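Local structure of methyl-coenzyme M reductase subunit beta (Methanosarcina barkeri, 1E6Y) at residues V4-D9 against S16-M21; S154-S159 against G169-I174; N246-I251 against T307-L312. The protein forms part of the enzyme that, with the nickel cofactor F430, reduces methyl-coenzyme M with coenzyme B, releasing methane in the last step of methanogenesis. All coordinates share one frame; numbering follows the deposited sequence.

Interactions 2 and 3 are buried, whereas interaction 1 is a hairpin near the surface with one polar and one apolar side. Interaction 1 pairs two strands by backbone bonds, a carboxylate and a water. Interaction 2 joins a helix end to the start of a strand, with two glycines, one direct backbone bond and a water between them. Interaction 3 packs two helices through aliphatic side chains, with one leucine methyl against the facing backbone. No two contacts share a helix or strand, but interactions 1 and 3 touch where Tyr-7 packs on Asn-246. Interaction 2 lies on the opposite side of the chain's centre, about 40 Å from interaction 1 between centres. All three are away from the coenzyme sites.

Interaction 1. Residues V4-D9 against S16-M21; sequences VDIYDD and SNVDIM
The flat carboxylate of Asp-5 presents OD1 to the backbone N of Asn-17, which meets this oxygen nearly along its C-O axis at 2.9 Å, with an N-H...O angle of 166°. Ser-16 packs beside the same oxygen, its CA 3.3 Å from Asp-5 OD1. The other flat group, the ring of Tyr-7, has Asp-5 O at its edge and in its plane. With CG anti to its own carbonyl carbon (chi1 -62°), Asp-5 swings its carboxylate over the corner at Ser-16 and Asn-17. A water donates to Asp-5 OD1 at 2.8 Å and to Asn-17 OD1 at 2.9 Å, so it bridges the two side chains. An alanine in place of Asp-5 would probably leave the N-H of Asn-17 and this water without their shared acceptor and let the corner move.

Behind the carboxylate, strands 3-7 and 13-19 form an antiparallel hairpin. Val-4 and Val-18 are a hydrogen-bonded pair: Val-4 N gives to Val-18 O at 2.8 Å, and Val-18 N to Val-4 O at 2.7 Å. Because Asn-17 and Val-18 both face Val-4, the register slips in a G1 beta bulge, and Asn-17 takes the positive phi, 54°, of its first position. On the face of Val-4 and Val-18, Val-4 CG1 crosses Ile-20 at about a right angle, 4.0 Å from its CG2. Ile-6 CG1 likewise crosses Val-18, against CG2. Helix 228-241 covers Val-4 and Ile-20, and Ile-426 meets Ile-6.

The contact is thus two-sided: buried aliphatic groups pack toward the helices, while on the more exposed side Asp-5 OD1 accepts two bonds, one from Asn-17 N and one from the water, an environment that would probably suit an ionised Asp-5.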
loop_
_atom_site.group_PDB
_atom_site.type_symbol
_atom_site.label_atom_id
_atom_site.label_comp_id
_atom_site.label_asym_id
_atom_site.label_seq_id
_atom_site.Cartn_x
_atom_site.Cartn_y
_atom_site.Cartn_z
ATOM N N VAL E 4 40.657 17.908 7.142
ATOM C CA VAL E 4 40.840 18.029 5.704
ATOM C C VAL E 4 40.912 19.510 5.353
ATOM O O VAL E 4 40.521 20.362 6.155
ATOM C CB VAL E 4 39.656 17.397 4.930
ATOM C CG1 VAL E 4 39.592 15.896 5.185
ATOM C CG2 VAL E 4 38.341 18.060 5.342
ATOM N N ASP E 5 41.434 19.816 4.169
ATOM C CA ASP E 5 41.300 21.151 3.602
ATOM C C ASP E 5 40.161 21.119 2.591
ATOM O O ASP E 5 40.089 20.214 1.764
ATOM C CB ASP E 5 42.595 21.571 2.899
ATOM C CG ASP E 5 43.785 21.653 3.846
ATOM O OD1 ASP E 5 43.596 21.720 5.080
ATOM O OD2 ASP E 5 44.925 21.679 3.344
ATOM N N ILE E 6 39.247 22.078 2.688
ATOM C CA ILE E 6 38.110 22.137 1.771
ATOM C C ILE E 6 38.432 23.021 0.570
ATOM O O ILE E 6 38.867 24.163 0.728
ATOM C CB ILE E 6 36.837 22.678 2.480
ATOM C CG1 ILE E 6 36.443 21.756 3.639
ATOM C CG2 ILE E 6 35.691 22.813 1.484
ATOM C CD1 ILE E 6 36.154 20.324 3.229
ATOM N N TYR E 7 38.276 22.458 -0.625
ATOM C CA TYR E 7 38.470 23.186 -1.879
ATOM C C TYR E 7 37.139 23.294 -2.619
ATOM O O TYR E 7 36.327 22.367 -2.570
ATOM C CB TYR E 7 39.477 22.450 -2.770
ATOM C CG TYR E 7 40.917 22.560 -2.320
ATOM C CD1 TYR E 7 41.370 21.878 -1.187
ATOM C CD2 TYR E 7 41.840 23.311 -3.049
ATOM C CE1 TYR E 7 42.699 21.944 -0.793
ATOM C CE2 TYR E 7 43.171 23.383 -2.664
ATOM C CZ TYR E 7 43.592 22.699 -1.535
ATOM O OH TYR E 7 44.904 22.791 -1.135
ATOM N N ASP E 8 36.930 24.398 -3.336
ATOM C CA ASP E 8 35.689 24.564 -4.089
ATOM C C ASP E 8 35.676 23.797 -5.408
ATOM O O ASP E 8 36.615 23.064 -5.726
ATOM C CB ASP E 8 35.363 26.058 -4.319
ATOM C CG ASP E 8 36.377 26.781 -5.217
ATOM O OD1 ASP E 8 36.330 28.025 -5.250
ATOM O OD2 ASP E 8 37.182 26.135 -5.918
ATOM N N ASP E 9 34.612 23.993 -6.178
ATOM C CA ASP E 9 34.411 23.282 -7.436
ATOM C C ASP E 9 35.450 23.617 -8.509
ATOM O O ASP E 9 35.590 22.879 -9.482
ATOM C CB ASP E 9 33.004 23.563 -7.973
ATOM C CG ASP E 9 32.754 25.042 -8.218
ATOM O OD1 ASP E 9 32.321 25.394 -9.334
ATOM O OD2 ASP E 9 32.974 25.849 -7.293
ATOM N N SER E 16 41.278 25.624 5.520
ATOM C CA SER E 16 42.230 24.582 5.888
ATOM C C SER E 16 41.906 23.997 7.253
ATOM O O SER E 16 41.208 24.618 8.052
ATOM C CB SER E 16 43.649 25.145 5.902
ATOM O OG SER E 16 44.011 25.636 4.624
ATOM N N ASN E 17 42.421 22.799 7.511
ATOM C CA ASN E 17 42.356 22.177 8.830
ATOM C C ASN E 17 40.934 22.112 9.376
ATOM O O ASN E 17 40.670 22.513 10.511
ATOM C CB ASN E 17 43.271 22.924 9.805
ATOM C CG ASN E 17 44.711 22.948 9.340
ATOM O OD1 ASN E 17 45.306 21.904 9.093
ATOM N ND2 ASN E 17 45.257 24.143 9.152
ATOM N N VAL E 18 40.018 21.652 8.528
ATOM C CA VAL E 18 38.630 21.435 8.919
ATOM C C VAL E 18 38.463 20.029 9.489
ATOM O O VAL E 18 38.732 19.031 8.811
ATOM C CB VAL E 18 37.679 21.612 7.709
ATOM C CG1 VAL E 18 36.234 21.389 8.133
ATOM C CG2 VAL E 18 37.843 23.003 7.112
ATOM N N ASP E 19 38.061 19.953 10.754
ATOM C CA ASP E 19 37.769 18.677 11.393
ATOM C C ASP E 19 36.520 18.096 10.741
ATOM O O ASP E 19 35.505 18.781 10.624
ATOM C CB ASP E 19 37.528 18.887 12.889
ATOM C CG ASP E 19 37.579 17.594 13.680
ATOM O OD1 ASP E 19 36.746 16.701 13.430
ATOM O OD2 ASP E 19 38.436 17.482 14.577
ATOM N N ILE E 20 36.587 16.832 10.334
ATOM C CA ILE E 20 35.465 16.213 9.631
ATOM C C ILE E 20 34.210 16.109 10.500
ATOM O O ILE E 20 33.095 16.093 9.982
ATOM C CB ILE E 20 35.831 14.813 9.073
ATOM C CG1 ILE E 20 36.143 13.843 10.211
ATOM C CG2 ILE E 20 37.013 14.925 8.120
ATOM C CD1 ILE E 20 36.245 12.406 9.762
ATOM N N MET E 21 34.392 16.131 11.818
ATOM C CA MET E 21 33.264 16.124 12.750
ATOM C C MET E 21 32.427 17.397 12.647
ATOM O O MET E 21 31.225 17.378 12.919
ATOM C CB MET E 21 33.760 15.961 14.186
ATOM C CG MET E 21 34.327 14.590 14.488
ATOM S SD MET E 21 33.080 13.296 14.359
ATOM C CE MET E 21 34.086 11.929 13.789
HETATM O O HOH W 1 46.137 21.781 6.345
#

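Interaction 2. Residues S154-S159 against G169-I174; sequences SAVWGS and GQVQGI
Gly-158 and Gly-169 bring their backbones to a CA-CA distance of 3.7 Å, where helix 149-157 ends and the chain leads into strand 171-172. Gly-158 N still closes the last helical turn on Ser-154 O at 2.8 Å, but its positive phi of 66° takes the chain out of the helix. Both glycines are turned so that a CB would point into the other segment: on Gly-158 it would clash with Gly-169 N, and on Gly-169 with Val-156 O. The one direct hydrogen bond between the segments runs from Gln-170 N to Val-156 O, 2.9 Å long with an N-H...O angle of 161°. The donor stands about 30° from the plane of that carbonyl.

One residue earlier, Ala-155 O is held through the Gln-170 side chain. Gln-170 CG, anti to its own carbonyl carbon, lies 3.2 Å from Ala-155 O. A bend at chi2 then turns the amide so that NE2 reaches a water, which accepts from Gln-170 NE2 at 3.0 Å and donates to Ala-155 O at 2.8 Å. Two carbonyls of the final helical turn thus find partners in the same residue, one directly and one through the water. On the apolar side, Val-156 CG1 and Val-171 CG2 touch at 4.0 Å as their side chains cross obliquely.

Ile-49 of helix 46-55 packs on Ala-155, Val-156 and Gln-170, while Ala-131 of helix 125-141 meets Val-156 and Trp-157. Strand 171-172 continues from the contact as an outermost strand, within this chain, of an antiparallel sheet, bonded to strand 41-45, whose Val-42 and Val-44 pack on Val-171.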
loop_
_atom_site.group_PDB
_atom_site.type_symbol
_atom_site.label_atom_id
_atom_site.label_comp_id
_atom_site.label_asym_id
_atom_site.label_seq_id
_atom_site.Cartn_x
_atom_site.Cartn_y
_atom_site.Cartn_z
ATOM N N SER E 154 -8.885 22.951 -5.791
ATOM C CA SER E 154 -8.245 21.873 -6.537
ATOM C C SER E 154 -7.317 22.351 -7.646
ATOM O O SER E 154 -6.449 21.601 -8.090
ATOM C CB SER E 154 -9.293 20.931 -7.122
ATOM O OG SER E 154 -9.686 19.983 -6.148
ATOM N N ALA E 155 -7.497 23.593 -8.094
ATOM C CA ALA E 155 -6.539 24.202 -9.015
ATOM C C ALA E 155 -5.168 24.254 -8.348
ATOM O O ALA E 155 -4.142 24.071 -9.004
ATOM C CB ALA E 155 -6.990 25.605 -9.404
ATOM N N VAL E 156 -5.173 24.398 -7.025
ATOM C CA VAL E 156 -3.947 24.467 -6.238
ATOM C C VAL E 156 -3.533 23.090 -5.704
ATOM O O VAL E 156 -2.395 22.661 -5.895
ATOM C CB VAL E 156 -4.109 25.449 -5.045
ATOM C CG1 VAL E 156 -2.799 25.580 -4.282
ATOM C CG2 VAL E 156 -4.568 26.814 -5.544
ATOM N N TRP E 157 -4.482 22.380 -5.096
ATOM C CA TRP E 157 -4.204 21.146 -4.358
ATOM C C TRP E 157 -4.341 19.871 -5.194
ATOM O O TRP E 157 -4.052 18.777 -4.707
ATOM C CB TRP E 157 -5.137 21.033 -3.148
ATOM C CG TRP E 157 -4.868 22.006 -2.039
ATOM C CD1 TRP E 157 -5.291 23.301 -1.967
ATOM C CD2 TRP E 157 -4.258 21.715 -0.776
ATOM N NE1 TRP E 157 -5.002 23.830 -0.732
ATOM C CE2 TRP E 157 -4.366 22.879 0.021
ATOM C CE3 TRP E 157 -3.631 20.581 -0.235
ATOM C CZ2 TRP E 157 -3.873 22.942 1.329
ATOM C CZ3 TRP E 157 -3.142 20.644 1.067
ATOM C CH2 TRP E 157 -3.269 21.819 1.834
ATOM N N GLY E 158 -4.899 19.993 -6.396
ATOM C CA GLY E 158 -5.130 18.823 -7.228
ATOM C C GLY E 158 -6.148 17.852 -6.651
ATOM O O GLY E 158 -7.232 18.255 -6.228
ATOM N N SER E 159 -5.784 16.572 -6.596
ATOM C CA SER E 159 -6.708 15.530 -6.148
ATOM C C SER E 159 -6.637 15.210 -4.657
ATOM O O SER E 159 -7.364 14.342 -4.174
ATOM C CB SER E 159 -6.498 14.248 -6.950
ATOM O OG SER E 159 -7.326 14.234 -8.100
ATOM N N GLY E 169 -1.895 19.043 -8.827
ATOM C CA GLY E 169 -1.899 20.362 -8.222
ATOM C C GLY E 169 -0.766 21.214 -8.768
ATOM O O GLY E 169 -0.137 20.855 -9.764
ATOM N N GLN E 170 -0.488 22.335 -8.108
ATOM C CA GLN E 170 0.507 23.277 -8.614
ATOM C C GLN E 170 1.531 23.667 -7.553
ATOM O O GLN E 170 2.137 24.737 -7.627
ATOM C CB GLN E 170 -0.183 24.532 -9.158
ATOM C CG GLN E 170 -1.177 24.269 -10.284
ATOM C CD GLN E 170 -0.520 23.722 -11.537
ATOM O OE1 GLN E 170 0.660 23.966 -11.792
ATOM N NE2 GLN E 170 -1.293 23.000 -12.344
ATOM N N VAL E 171 1.720 22.794 -6.566
ATOM C CA VAL E 171 2.692 23.028 -5.503
ATOM C C VAL E 171 3.686 21.872 -5.464
ATOM O O VAL E 171 3.286 20.706 -5.462
ATOM C CB VAL E 171 2.001 23.142 -4.115
ATOM C CG1 VAL E 171 3.022 23.495 -3.045
ATOM C CG2 VAL E 171 0.897 24.186 -4.159
ATOM N N GLN E 172 4.975 22.197 -5.527
ATOM C CA GLN E 172 6.033 21.191 -5.433
ATOM C C GLN E 172 7.133 21.696 -4.516
ATOM O O GLN E 172 7.453 22.883 -4.519
ATOM C CB GLN E 172 6.678 20.921 -6.794
ATOM C CG GLN E 172 5.760 20.512 -7.922
ATOM C CD GLN E 172 6.523 20.364 -9.231
ATOM O OE1 GLN E 172 7.745 20.183 -9.231
ATOM N NE2 GLN E 172 5.816 20.493 -10.352
ATOM N N GLY E 173 7.827 20.760 -3.880
ATOM C CA GLY E 173 9.059 21.094 -3.191
ATOM C C GLY E 173 10.195 20.220 -3.685
ATOM O O GLY E 173 10.029 19.448 -4.630
ATOM N N ILE E 174 11.352 20.343 -3.045
ATOM C CA ILE E 174 12.503 19.503 -3.356
ATOM C C ILE E 174 12.290 18.073 -2.850
ATOM O O ILE E 174 12.728 17.112 -3.483
ATOM C CB ILE E 174 13.793 20.100 -2.736
ATOM C CG1 ILE E 174 14.085 21.459 -3.379
ATOM C CG2 ILE E 174 14.973 19.162 -2.937
ATOM C CD1 ILE E 174 15.168 22.243 -2.692
HETATM O O HOH W 2 -3.897 22.141 -11.043
#

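Interaction 3. Residues N246-I251 against T307-L312; sequences NLLYDI and TLAATL
Leu-248 reaches across to Leu-308, Ala-309 and Leu-312 with its two methyl tips. From CB the chain extends to CG, set anti to the backbone N (chi1 171°), and this carries the branch toward helix 296-318 although the CB bond itself does not aim there. At CG it forks. CD1 lies against Leu-308 and Ala-309, 3.6 Å from Ala-309 N and 3.8 Å from Leu-308 CG. It also meets the tip of Leu-312, with Leu-248 CD1 and Leu-312 CD1 4.1 Å apart. CD2 goes to Leu-308 as well, with Leu-248 CD2 3.6 Å from Leu-308 CD2, the two leucine side chains passing at a slant.

The pair belongs to the helical packing of the C-terminal part of the beta subunit. Helices 247-255 and 296-318 run in broadly the same direction here, their short axes 39° apart and 9.2 Å at closest approach. The methyl of Ala-309 points at the other helix, where its CB is met by both Leu-248 CD1, at 4.0 Å, and Ile-251 CG2, the latter one turn on. Ile-251 CG2, anti to its own backbone N, sits 3.6 Å from Ala-309 CB.

Within helix 296-318 the Thr-311 hydroxyl donates back to Thr-307 O. Around the contact, Ser-267 and Arg-271 of helix 261-274 pack on Ile-251. Leu-312 meets Ala-392 of helix 387-395 and Thr-66 of the neighbouring gamma subunit.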
loop_
_atom_site.group_PDB
_atom_site.type_symbol
_atom_site.label_atom_id
_atom_site.label_comp_id
_atom_site.label_asym_id
_atom_site.label_seq_id
_atom_site.Cartn_x
_atom_site.Cartn_y
_atom_site.Cartn_z
ATOM N N ASN E 246 41.476 18.718 -2.298
ATOM C CA ASN E 246 41.464 18.854 -3.755
ATOM C C ASN E 246 41.698 17.530 -4.476
ATOM O O ASN E 246 42.010 17.515 -5.667
ATOM C CB ASN E 246 42.518 19.877 -4.206
ATOM C CG ASN E 246 42.003 20.817 -5.278
ATOM O OD1 ASN E 246 40.798 21.021 -5.415
ATOM N ND2 ASN E 246 42.919 21.418 -6.028
ATOM N N LEU E 247 41.499 16.424 -3.765
ATOM C CA LEU E 247 41.759 15.095 -4.312
ATOM C C LEU E 247 40.844 14.795 -5.495
ATOM O O LEU E 247 41.316 14.422 -6.570
ATOM C CB LEU E 247 41.578 14.029 -3.228
ATOM C CG LEU E 247 42.029 12.612 -3.586
ATOM C CD1 LEU E 247 43.523 12.606 -3.882
ATOM C CD2 LEU E 247 41.706 11.657 -2.443
ATOM N N LEU E 248 39.548 15.030 -5.311
ATOM C CA LEU E 248 38.564 14.826 -6.369
ATOM C C LEU E 248 38.892 15.674 -7.594
ATOM O O LEU E 248 39.001 15.154 -8.703
ATOM C CB LEU E 248 37.158 15.174 -5.863
ATOM C CG LEU E 248 36.032 15.219 -6.904
ATOM C CD1 LEU E 248 35.783 13.828 -7.478
ATOM C CD2 LEU E 248 34.774 15.764 -6.260
ATOM N N TYR E 249 39.102 16.968 -7.373
ATOM C CA TYR E 249 39.419 17.900 -8.448
ATOM C C TYR E 249 40.701 17.510 -9.188
ATOM O O TYR E 249 40.746 17.544 -10.420
ATOM C CB TYR E 249 39.554 19.320 -7.889
ATOM C CG TYR E 249 39.865 20.358 -8.940
ATOM C CD1 TYR E 249 38.844 21.001 -9.636
ATOM C CD2 TYR E 249 41.185 20.659 -9.280
ATOM C CE1 TYR E 249 39.126 21.913 -10.647
ATOM C CE2 TYR E 249 41.478 21.565 -10.288
ATOM C CZ TYR E 249 40.446 22.191 -10.968
ATOM O OH TYR E 249 40.736 23.091 -11.967
ATOM N N ASP E 250 41.743 17.172 -8.433
ATOM C CA ASP E 250 43.044 16.849 -9.012
ATOM C C ASP E 250 43.018 15.554 -9.812
ATOM O O ASP E 250 43.629 15.466 -10.879
ATOM C CB ASP E 250 44.111 16.749 -7.916
ATOM C CG ASP E 250 44.552 18.109 -7.396
ATOM O OD1 ASP E 250 44.199 19.144 -7.998
ATOM O OD2 ASP E 250 45.264 18.141 -6.374
ATOM N N ILE E 251 42.310 14.552 -9.299
ATOM C CA ILE E 251 42.197 13.275 -9.994
ATOM C C ILE E 251 41.431 13.446 -11.304
ATOM O O ILE E 251 41.850 12.933 -12.344
ATOM C CB ILE E 251 41.511 12.207 -9.106
ATOM C CG1 ILE E 251 42.445 11.835 -7.949
ATOM C CG2 ILE E 251 41.175 10.961 -9.928
ATOM C CD1 ILE E 251 41.844 10.869 -6.941
ATOM N N THR E 307 35.243 6.882 -7.406
ATOM C CA THR E 307 33.955 6.604 -8.036
ATOM C C THR E 307 33.369 7.867 -8.673
ATOM O O THR E 307 32.901 7.837 -9.814
ATOM C CB THR E 307 32.947 6.033 -7.003
ATOM O OG1 THR E 307 33.457 4.808 -6.461
ATOM C CG2 THR E 307 31.595 5.768 -7.654
ATOM N N LEU E 308 33.418 8.978 -7.943
ATOM C CA LEU E 308 32.913 10.247 -8.459
ATOM C C LEU E 308 33.850 10.838 -9.513
ATOM O O LEU E 308 33.394 11.355 -10.533
ATOM C CB LEU E 308 32.708 11.247 -7.319
ATOM C CG LEU E 308 32.163 12.628 -7.705
ATOM C CD1 LEU E 308 30.856 12.494 -8.476
ATOM C CD2 LEU E 308 31.958 13.456 -6.448
ATOM N N ALA E 309 35.156 10.725 -9.284
ATOM C CA ALA E 309 36.143 11.206 -10.249
ATOM C C ALA E 309 35.983 10.493 -11.590
ATOM O O ALA E 309 35.931 11.135 -12.642
ATOM C CB ALA E 309 37.551 11.002 -9.705
ATOM N N ALA E 310 35.793 9.176 -11.531
ATOM C CA ALA E 310 35.570 8.370 -12.727
ATOM C C ALA E 310 34.278 8.772 -13.430
ATOM O O ALA E 310 34.218 8.783 -14.655
ATOM C CB ALA E 310 35.535 6.889 -12.366
ATOM N N THR E 311 33.251 9.111 -12.651
ATOM C CA THR E 311 31.982 9.586 -13.204
ATOM C C THR E 311 32.182 10.898 -13.958
ATOM O O THR E 311 31.735 11.045 -15.098
ATOM C CB THR E 311 30.923 9.802 -12.094
ATOM O OG1 THR E 311 30.599 8.546 -11.484
ATOM C CG2 THR E 311 29.655 10.415 -12.674
ATOM N N LEU E 312 32.883 11.836 -13.331
ATOM C CA LEU E 312 33.146 13.131 -13.945
ATOM C C LEU E 312 33.967 12.993 -15.228
ATOM O O LEU E 312 33.691 13.668 -16.219
ATOM C CB LEU E 312 33.856 14.054 -12.948
ATOM C CG LEU E 312 33.002 14.505 -11.758
ATOM C CD1 LEU E 312 33.832 15.348 -10.805
ATOM C CD2 LEU E 312 31.808 15.297 -12.257
#